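Local coordinates for tail spike protein (Acinetobacter phage vB_AbaP_AS12, PDB 6EU4) that forms a trimeric tailspike of an Acinetobacter phage and probably recognises and degrades the capsular polysaccharide of the host cell, at residues 143-155 / 196-208. Numbering follows the deposited sequence. Where two conformers were deposited one is given.
Sequences GELDCGFIKTTNN and FTLQYDSALPTKG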
ATOM      1  N   GLY A 143     -19.683  17.479 -14.128  1.00 16.87           N
ATOM      2  CA  GLY A 143     -18.612  18.035 -13.338  1.00 15.81           C
ATOM      3  C   GLY A 143     -19.147  18.887 -12.207  1.00 14.95           C
ATOM      4  O   GLY A 143     -20.289  19.376 -12.235  1.00 14.64           O
ATOM      5  N   GLU A 144     -18.280  19.080 -11.209  1.00 14.82           N
ATOM      6  CA  GLU A 144     -18.639  19.646  -9.917  1.00 15.63           C
ATOM      7  C   GLU A 144     -18.724  21.169  -9.914  1.00 17.44           C
ATOM      8  O   GLU A 144     -19.221  21.738  -8.943  1.00 18.07           O
ATOM      9  CB  GLU A 144     -17.628  19.188  -8.864  1.00 17.30           C
ATOM     10  CG  GLU A 144     -17.441  17.663  -8.778  1.00 18.04           C
ATOM     11  CD  GLU A 144     -16.214  17.142  -9.563  1.00 18.58           C
ATOM     12  OE1 GLU A 144     -16.124  17.405 -10.790  1.00 17.39           O
ATOM     13  OE2 GLU A 144     -15.351  16.471  -8.929  1.00 19.13           O
ATOM     14  N   LEU A 145     -18.269  21.850 -10.960  1.00 16.81           N
ATOM     15  CA  LEU A 145     -18.413  23.306 -10.992  1.00 15.90           C
ATOM     16  C   LEU A 145     -19.811  23.727 -11.394  1.00 19.94           C
ATOM     17  O   LEU A 145     -20.313  24.750 -10.913  1.00 21.82           O
ATOM     18  CB  LEU A 145     -17.426  23.930 -11.977  1.00 19.37           C
ATOM     19  CG  LEU A 145     -15.947  23.779 -11.658  1.00 21.85           C
ATOM     20  CD1 LEU A 145     -15.136  24.446 -12.771  1.00 22.03           C
ATOM     21  CD2 LEU A 145     -15.610  24.376 -10.291  1.00 22.44           C
ATOM     22  N   ASP A 146     -20.444  22.976 -12.292  1.00 18.87           N
ATOM     23  CA  ASP A 146     -21.629  23.447 -12.986  1.00 20.54           C
ATOM     24  C   ASP A 146     -22.866  22.600 -12.772  1.00 20.68           C
ATOM     25  O   ASP A 146     -23.955  23.027 -13.182  1.00 19.59           O
ATOM     26  CB  ASP A 146     -21.350  23.534 -14.487  1.00 23.47           C
ATOM     27  CG  ASP A 146     -20.259  24.548 -14.810  1.00 27.26           C
ATOM     28  OD1 ASP A 146     -20.129  25.563 -14.081  1.00 29.05           O
ATOM     29  OD2 ASP A 146     -19.538  24.327 -15.787  1.00 28.72           O
ATOM     30  N   CYS A 147     -22.741  21.436 -12.137  1.00 16.21           N
ATOM     31  CA  CYS A 147     -23.838  20.487 -11.973  1.00 15.15           C
ATOM     32  C   CYS A 147     -24.066  20.222 -10.494  1.00 15.09           C
ATOM     33  O   CYS A 147     -23.114  19.948  -9.763  1.00 15.16           O
ATOM     34  CB  CYS A 147     -23.537  19.155 -12.673  1.00 17.35           C
ATOM     35  SG  CYS A 147     -23.216  19.334 -14.433  1.00 22.14           S
ATOM     36  N   GLY A 148     -25.317  20.261 -10.055  1.00 16.14           N
ATOM     37  CA  GLY A 148     -25.574  19.874  -8.687  1.00 17.38           C
ATOM     38  C   GLY A 148     -26.740  20.627  -8.091  1.00 18.22           C
ATOM     39  O   GLY A 148     -27.551  21.215  -8.801  1.00 18.33           O
ATOM     40  N   PHE A 149     -26.796  20.557  -6.762  1.00 17.14           N
ATOM     41  CA  PHE A 149     -27.940  21.017  -5.985  1.00 17.71           C
ATOM     42  C   PHE A 149     -27.481  22.096  -5.022  1.00 17.76           C
ATOM     43  O   PHE A 149     -26.491  21.902  -4.306  1.00 17.67           O
ATOM     44  CB  PHE A 149     -28.579  19.877  -5.184  1.00 17.89           C
ATOM     45  CG  PHE A 149     -29.049  18.722  -6.021  1.00 18.67           C
ATOM     46  CD1 PHE A 149     -29.664  18.928  -7.245  1.00 20.50           C
ATOM     47  CD2 PHE A 149     -28.875  17.423  -5.582  1.00 22.60           C
ATOM     48  CE1 PHE A 149     -30.095  17.848  -8.028  1.00 21.03           C
ATOM     49  CE2 PHE A 149     -29.292  16.336  -6.369  1.00 23.27           C
ATOM     50  CZ  PHE A 149     -29.904  16.565  -7.599  1.00 21.94           C
ATOM     51  N   ILE A 150     -28.225  23.200  -4.986  1.00 15.99           N
ATOM     52  CA  ILE A 150     -27.983  24.309  -4.075  0.50 17.16           C
ATOM     53  C   ILE A 150     -29.178  24.388  -3.133  1.00 18.37           C
ATOM     54  O   ILE A 150     -30.295  24.695  -3.563  1.00 20.09           O
ATOM     55  CB  ILE A 150     -27.795  25.629  -4.829  0.50 18.41           C
ATOM     56  CG1 ILE A 150     -26.773  25.453  -5.963  0.50 19.37           C
ATOM     57  CG2 ILE A 150     -27.379  26.728  -3.866  0.50 18.46           C
ATOM     58  CD1 ILE A 150     -25.383  25.113  -5.489  0.50 18.28           C
ATOM     59  N   LYS A 151     -28.947  24.126  -1.854  1.00 18.36           N
ATOM     60  CA  LYS A 151     -30.016  24.161  -0.872  1.00 18.67           C
ATOM     61  C   LYS A 151     -30.097  25.549  -0.249  1.00 18.83           C
ATOM     62  O   LYS A 151     -29.080  26.090   0.197  1.00 19.62           O
ATOM     63  CB  LYS A 151     -29.770  23.109   0.204  1.00 18.41           C
ATOM     64  CG  LYS A 151     -30.882  23.104   1.228  1.00 21.47           C
ATOM     65  CD  LYS A 151     -31.211  21.719   1.671  1.00 22.06           C
ATOM     66  CE  LYS A 151     -32.421  21.705   2.574  1.00 23.66           C
ATOM     67  NZ  LYS A 151     -32.035  21.939   3.957  1.00 22.40           N
ATOM     68  N   THR A 152     -31.310  26.107  -0.194  1.00 20.32           N
ATOM     69  CA  THR A 152     -31.521  27.509   0.153  1.00 20.81           C
ATOM     70  C   THR A 152     -32.114  27.721   1.538  1.00 20.69           C
ATOM     71  O   THR A 152     -32.377  28.873   1.920  1.00 20.65           O
ATOM     72  CB  THR A 152     -32.455  28.168  -0.865  1.00 23.51           C
ATOM     73  OG1 THR A 152     -33.750  27.568  -0.772  1.00 24.83           O
ATOM     74  CG2 THR A 152     -31.918  27.992  -2.285  1.00 25.70           C
ATOM     75  N   THR A 153     -32.373  26.657   2.272  1.00 18.83           N
ATOM     76  CA  THR A 153     -32.997  26.723   3.587  1.00 20.41           C
ATOM     77  C   THR A 153     -32.331  25.703   4.496  1.00 19.36           C
ATOM     78  O   THR A 153     -31.517  24.880   4.056  1.00 18.77           O
ATOM     79  CB  THR A 153     -34.488  26.372   3.551  1.00 21.85           C
ATOM     80  OG1 THR A 153     -34.597  24.945   3.368  1.00 21.70           O
ATOM     81  CG2 THR A 153     -35.225  27.109   2.436  1.00 22.49           C
ATOM     82  N   ASN A 154     -32.753  25.713   5.761  1.00 19.72           N
ATOM     83  CA  ASN A 154     -32.401  24.659   6.702  1.00 22.25           C
ATOM     84  C   ASN A 154     -33.538  23.654   6.892  1.00 20.38           C
ATOM     85  O   ASN A 154     -33.544  22.919   7.883  1.00 20.07           O
ATOM     86  CB  ASN A 154     -32.005  25.274   8.048  1.00 20.93           C
ATOM     87  CG  ASN A 154     -30.830  26.234   7.919  1.00 21.15           C
ATOM     88  OD1 ASN A 154     -30.978  27.445   8.136  1.00 22.05           O
ATOM     89  ND2 ASN A 154     -29.676  25.713   7.522  1.00 20.42           N
ATOM     90  N   ASN A 155     -34.485  23.599   5.956  1.00 19.54           N
ATOM     91  CA  ASN A 155     -35.630  22.721   6.102  1.00 19.08           C
ATOM     92  C   ASN A 155     -35.202  21.264   5.972  1.00 18.75           C
ATOM     93  O   ASN A 155     -34.180  20.938   5.355  1.00 19.10           O
ATOM     94  CB  ASN A 155     -36.696  23.029   5.058  1.00 22.12           C
ATOM     95  CG  ASN A 155     -37.325  24.381   5.250  1.00 26.01           C
ATOM     96  OD1 ASN A 155     -37.207  24.993   6.310  1.00 23.04           O
ATOM     97  ND2 ASN A 155     -37.988  24.862   4.215  1.00 27.74           N
ATOM     98  N   PHE A 196     -20.987  15.890  -9.599  1.00 14.48           N
ATOM     99  CA  PHE A 196     -21.827  17.029  -9.244  1.00 14.95           C
ATOM    100  C   PHE A 196     -21.476  17.529  -7.852  1.00 14.22           C
ATOM    101  O   PHE A 196     -20.691  16.915  -7.121  1.00 15.16           O
ATOM    102  CB  PHE A 196     -23.319  16.686  -9.340  1.00 16.03           C
ATOM    103  CG  PHE A 196     -23.759  15.552  -8.459  1.00 16.67           C
ATOM    104  CD1 PHE A 196     -24.142  15.785  -7.158  1.00 18.26           C
ATOM    105  CD2 PHE A 196     -23.830  14.253  -8.955  1.00 15.83           C
ATOM    106  CE1 PHE A 196     -24.575  14.746  -6.353  1.00 21.47           C
ATOM    107  CE2 PHE A 196     -24.256  13.213  -8.161  1.00 17.37           C
ATOM    108  CZ  PHE A 196     -24.636  13.462  -6.854  1.00 19.20           C
ATOM    109  N   THR A 197     -22.054  18.678  -7.500  1.00 14.54           N
ATOM    110  CA  THR A 197     -21.797  19.316  -6.224  1.00 14.19           C
ATOM    111  C   THR A 197     -23.082  19.416  -5.405  1.00 16.17           C
ATOM    112  O   THR A 197     -24.190  19.450  -5.949  1.00 16.35           O
ATOM    113  CB  THR A 197     -21.180  20.710  -6.436  1.00 18.22           C
ATOM    114  OG1 THR A 197     -20.870  21.304  -5.174  1.00 20.78           O
ATOM    115  CG2 THR A 197     -22.163  21.637  -7.191  1.00 22.25           C
ATOM    116  N   LEU A 198     -22.907  19.432  -4.085  1.00 14.76           N
ATOM    117  CA  LEU A 198     -23.975  19.634  -3.108  1.00 16.99           C
ATOM    118  C   LEU A 198     -23.533  20.801  -2.242  1.00 14.09           C
ATOM    119  O   LEU A 198     -22.521  20.692  -1.539  1.00 15.66           O
ATOM    120  CB  LEU A 198     -24.179  18.392  -2.229  1.00 17.68           C
ATOM    121  CG  LEU A 198     -24.505  17.083  -2.937  1.00 17.86           C
ATOM    122  CD1 LEU A 198     -24.438  15.916  -1.959  1.00 18.18           C
ATOM    123  CD2 LEU A 198     -25.872  17.182  -3.553  1.00 18.97           C
ATOM    124  N   GLN A 199     -24.252  21.916  -2.294  1.00 15.22           N
ATOM    125  CA  GLN A 199     -23.852  23.089  -1.527  1.00 15.32           C
ATOM    126  C   GLN A 199     -25.057  23.765  -0.898  1.00 15.07           C
ATOM    127  O   GLN A 199     -26.147  23.780  -1.472  1.00 15.64           O
ATOM    128  CB  GLN A 199     -23.124  24.119  -2.415  1.00 18.36           C
ATOM    129  CG  GLN A 199     -21.917  23.550  -3.128  1.00 21.99           C
ATOM    130  CD  GLN A 199     -21.142  24.601  -3.897  1.00 27.86           C
ATOM    131  OE1 GLN A 199     -21.240  25.806  -3.609  1.00 31.15           O
ATOM    132  NE2 GLN A 199     -20.374  24.157  -4.890  1.00 25.67           N
ATOM    133  N   TYR A 200     -24.834  24.377   0.266  1.00 16.33           N
ATOM    134  CA  TYR A 200     -25.780  25.366   0.766  1.00 16.17           C
ATOM    135  C   TYR A 200     -25.510  26.717   0.119  1.00 18.14           C
ATOM    136  O   TYR A 200     -24.381  27.025  -0.260  1.00 17.97           O
ATOM    137  CB  TYR A 200     -25.688  25.521   2.283  1.00 16.57           C
ATOM    138  CG  TYR A 200     -26.325  24.377   3.017  1.00 15.83           C
ATOM    139  CD1 TYR A 200     -25.611  23.226   3.278  1.00 16.41           C
ATOM    140  CD2 TYR A 200     -27.650  24.437   3.415  1.00 16.86           C
ATOM    141  CE1 TYR A 200     -26.202  22.146   3.936  1.00 17.20           C
ATOM    142  CE2 TYR A 200     -28.249  23.374   4.078  1.00 16.16           C
ATOM    143  CZ  TYR A 200     -27.512  22.229   4.328  1.00 18.26           C
ATOM    144  OH  TYR A 200     -28.112  21.170   4.974  1.00 19.69           O
ATOM    145  N   ASP A 201     -26.576  27.501  -0.033  1.00 17.06           N
ATOM    146  CA  ASP A 201     -26.471  28.932  -0.304  1.00 20.68           C
ATOM    147  C   ASP A 201     -25.533  29.571   0.716  1.00 20.80           C
ATOM    148  O   ASP A 201     -25.785  29.518   1.918  1.00 20.36           O
ATOM    149  CB  ASP A 201     -27.878  29.534  -0.233  1.00 22.42           C
ATOM    150  CG  ASP A 201     -27.931  31.031  -0.563  1.00 27.14           C
ATOM    151  OD1 ASP A 201     -26.879  31.702  -0.653  1.00 26.34           O
ATOM    152  OD2 ASP A 201     -29.073  31.519  -0.740  1.00 30.53           O
ATOM    153  N   SER A 202     -24.411  30.133   0.241  1.00 22.20           N
ATOM    154  CA  SER A 202     -23.390  30.635   1.159  1.00 25.56           C
ATOM    155  C   SER A 202     -23.923  31.738   2.058  1.00 27.41           C
ATOM    156  O   SER A 202     -23.331  31.999   3.110  1.00 30.55           O
ATOM    157  CB  SER A 202     -22.167  31.157   0.387  1.00 28.18           C
ATOM    158  OG  SER A 202     -22.526  32.310  -0.366  1.00 29.00           O
ATOM    159  N   ALA A 203     -25.027  32.374   1.680  1.00 26.70           N
ATOM    160  CA  ALA A 203     -25.611  33.441   2.484  1.00 30.07           C
ATOM    161  C   ALA A 203     -26.339  32.929   3.721  1.00 30.24           C
ATOM    162  O   ALA A 203     -26.593  33.716   4.637  1.00 28.84           O
ATOM    163  CB  ALA A 203     -26.585  34.265   1.636  1.00 32.52           C
ATOM    164  N   LEU A 204     -26.685  31.640   3.779  1.00 26.21           N
ATOM    165  CA  LEU A 204     -27.414  31.131   4.940  1.00 23.61           C
ATOM    166  C   LEU A 204     -26.568  31.268   6.200  1.00 23.00           C
ATOM    167  O   LEU A 204     -25.442  30.762   6.239  1.00 23.91           O
ATOM    168  CB  LEU A 204     -27.783  29.662   4.769  1.00 22.09           C
ATOM    169  CG  LEU A 204     -28.974  29.390   3.886  1.00 23.05           C
ATOM    170  CD1 LEU A 204     -29.011  27.879   3.583  1.00 24.07           C
ATOM    171  CD2 LEU A 204     -30.292  29.860   4.543  1.00 22.05           C
ATOM    172  N   PRO A 205     -27.076  31.900   7.256  1.00 26.42           N
ATOM    173  CA  PRO A 205     -26.286  32.005   8.492  1.00 26.91           C
ATOM    174  C   PRO A 205     -25.885  30.666   9.074  1.00 27.01           C
ATOM    175  O   PRO A 205     -24.798  30.551   9.650  1.00 26.02           O
ATOM    176  CB  PRO A 205     -27.229  32.753   9.443  1.00 28.56           C
ATOM    177  CG  PRO A 205     -28.141  33.488   8.569  1.00 31.46           C
ATOM    178  CD  PRO A 205     -28.328  32.667   7.337  1.00 29.04           C
ATOM    179  N   THR A 206     -26.744  29.658   8.964  1.00 24.24           N
ATOM    180  CA  THR A 206     -26.497  28.332   9.512  1.00 21.26           C
ATOM    181  C   THR A 206     -26.524  27.327   8.376  1.00 17.64           C
ATOM    182  O   THR A 206     -27.416  27.372   7.525  1.00 17.46           O
ATOM    183  CB  THR A 206     -27.546  27.967  10.570  1.00 26.46           C
ATOM    184  OG1 THR A 206     -27.567  28.985  11.583  1.00 28.24           O
ATOM    185  CG2 THR A 206     -27.219  26.631  11.216  1.00 30.74           C
ATOM    186  N   LYS A 207     -25.534  26.450   8.351  1.00 16.48           N
ATOM    187  CA  LYS A 207     -25.448  25.408   7.344  1.00 17.78           C
ATOM    188  C   LYS A 207     -25.715  24.059   7.992  1.00 18.41           C
ATOM    189  O   LYS A 207     -25.628  23.909   9.213  1.00 19.81           O
ATOM    190  CB  LYS A 207     -24.076  25.374   6.679  1.00 20.55           C
ATOM    191  CG  LYS A 207     -23.529  26.725   6.258  1.00 24.35           C
ATOM    192  CD  LYS A 207     -24.342  27.310   5.171  1.00 22.61           C
ATOM    193  CE  LYS A 207     -23.526  28.328   4.367  1.00 24.39           C
ATOM    194  NZ  LYS A 207     -23.251  29.557   5.145  1.00 24.42           N
ATOM    195  N   GLY A 208     -25.979  23.063   7.141  1.00 18.32           N
ATOM    196  CA  GLY A 208     -26.251  21.719   7.597  1.00 18.08           C
ATOM    197  C   GLY A 208     -25.280  20.684   7.057  1.00 15.11           C
ATOM    198  O   GLY A 208     -24.094  20.959   6.876  1.00 14.72           O
TER
HETATM  199  O   HOH W   1     -18.785  24.093  -7.263  1.00 28.81           O
HETATM  200  O   HOH W   2     -31.137  31.138   0.947  1.00 33.28           O
HETATM  201  O   HOH W   3     -29.672  29.819   8.426  1.00 24.19           O
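The ring of Tyr200 meets Thr153 O at its edge, near the ring plane, with CE2 3.6 Å from that oxygen. Gly208 N lies over one face of the ring, offset toward the rim. Lys151 runs alongside the same ring, its CG 3.9 Å from Tyr200 CE2. Its CG stands anti to the backbone N (chi1 -179°), and bends at chi2 and chi4 bring NZ round to Asn155 O and, above the carbonyl plane, Thr153 O. Lys151 NZ and Tyr200 OH share Asp174 OD1, by salt bridge and hydrogen bond; the ammonium probably offsets the negative charge of Asp174 and would help keep it ionised. Asn154 ND2 reaches Asp174 OD2 and also gives a straight bond of 2.8 Å to Thr206 O, which lies in the amide plane of Asn154. The donor stands above the carbonyl plane of Thr206. Water 3 joins Asn154 OD1 to Thr206 N, so both ends of this amide are used. Leu204 packs its CD2 on Thr152 O at 3.5 Å. On the same sheet face as Lys151 and Tyr200, Phe149 and Leu198 lie side by side, with CD2 to CD2 at 3.6 Å. On the other face Gln199 NE2 bonds Thr197 OG1 at 2.9 Å. Five backbone hydrogen bonds, from Thr197 N to Cys147 O through Asp201 N to Lys151 O, hold strands 148-151 and 196-200 parallel. Such stacking of successive parallel strands is characteristic of the beta-helix of phage tailspikes. Strand 124-127 flanks 148-151, and strand 219-229 flanks 196-200. Phe149, Lys151, Leu198 and Tyr200 pack on strand 175-179, while Glu144 OE1 is hydrogen-bonded to His192 and Asp146 forms a salt bridge with Arg182, both of the second subunit.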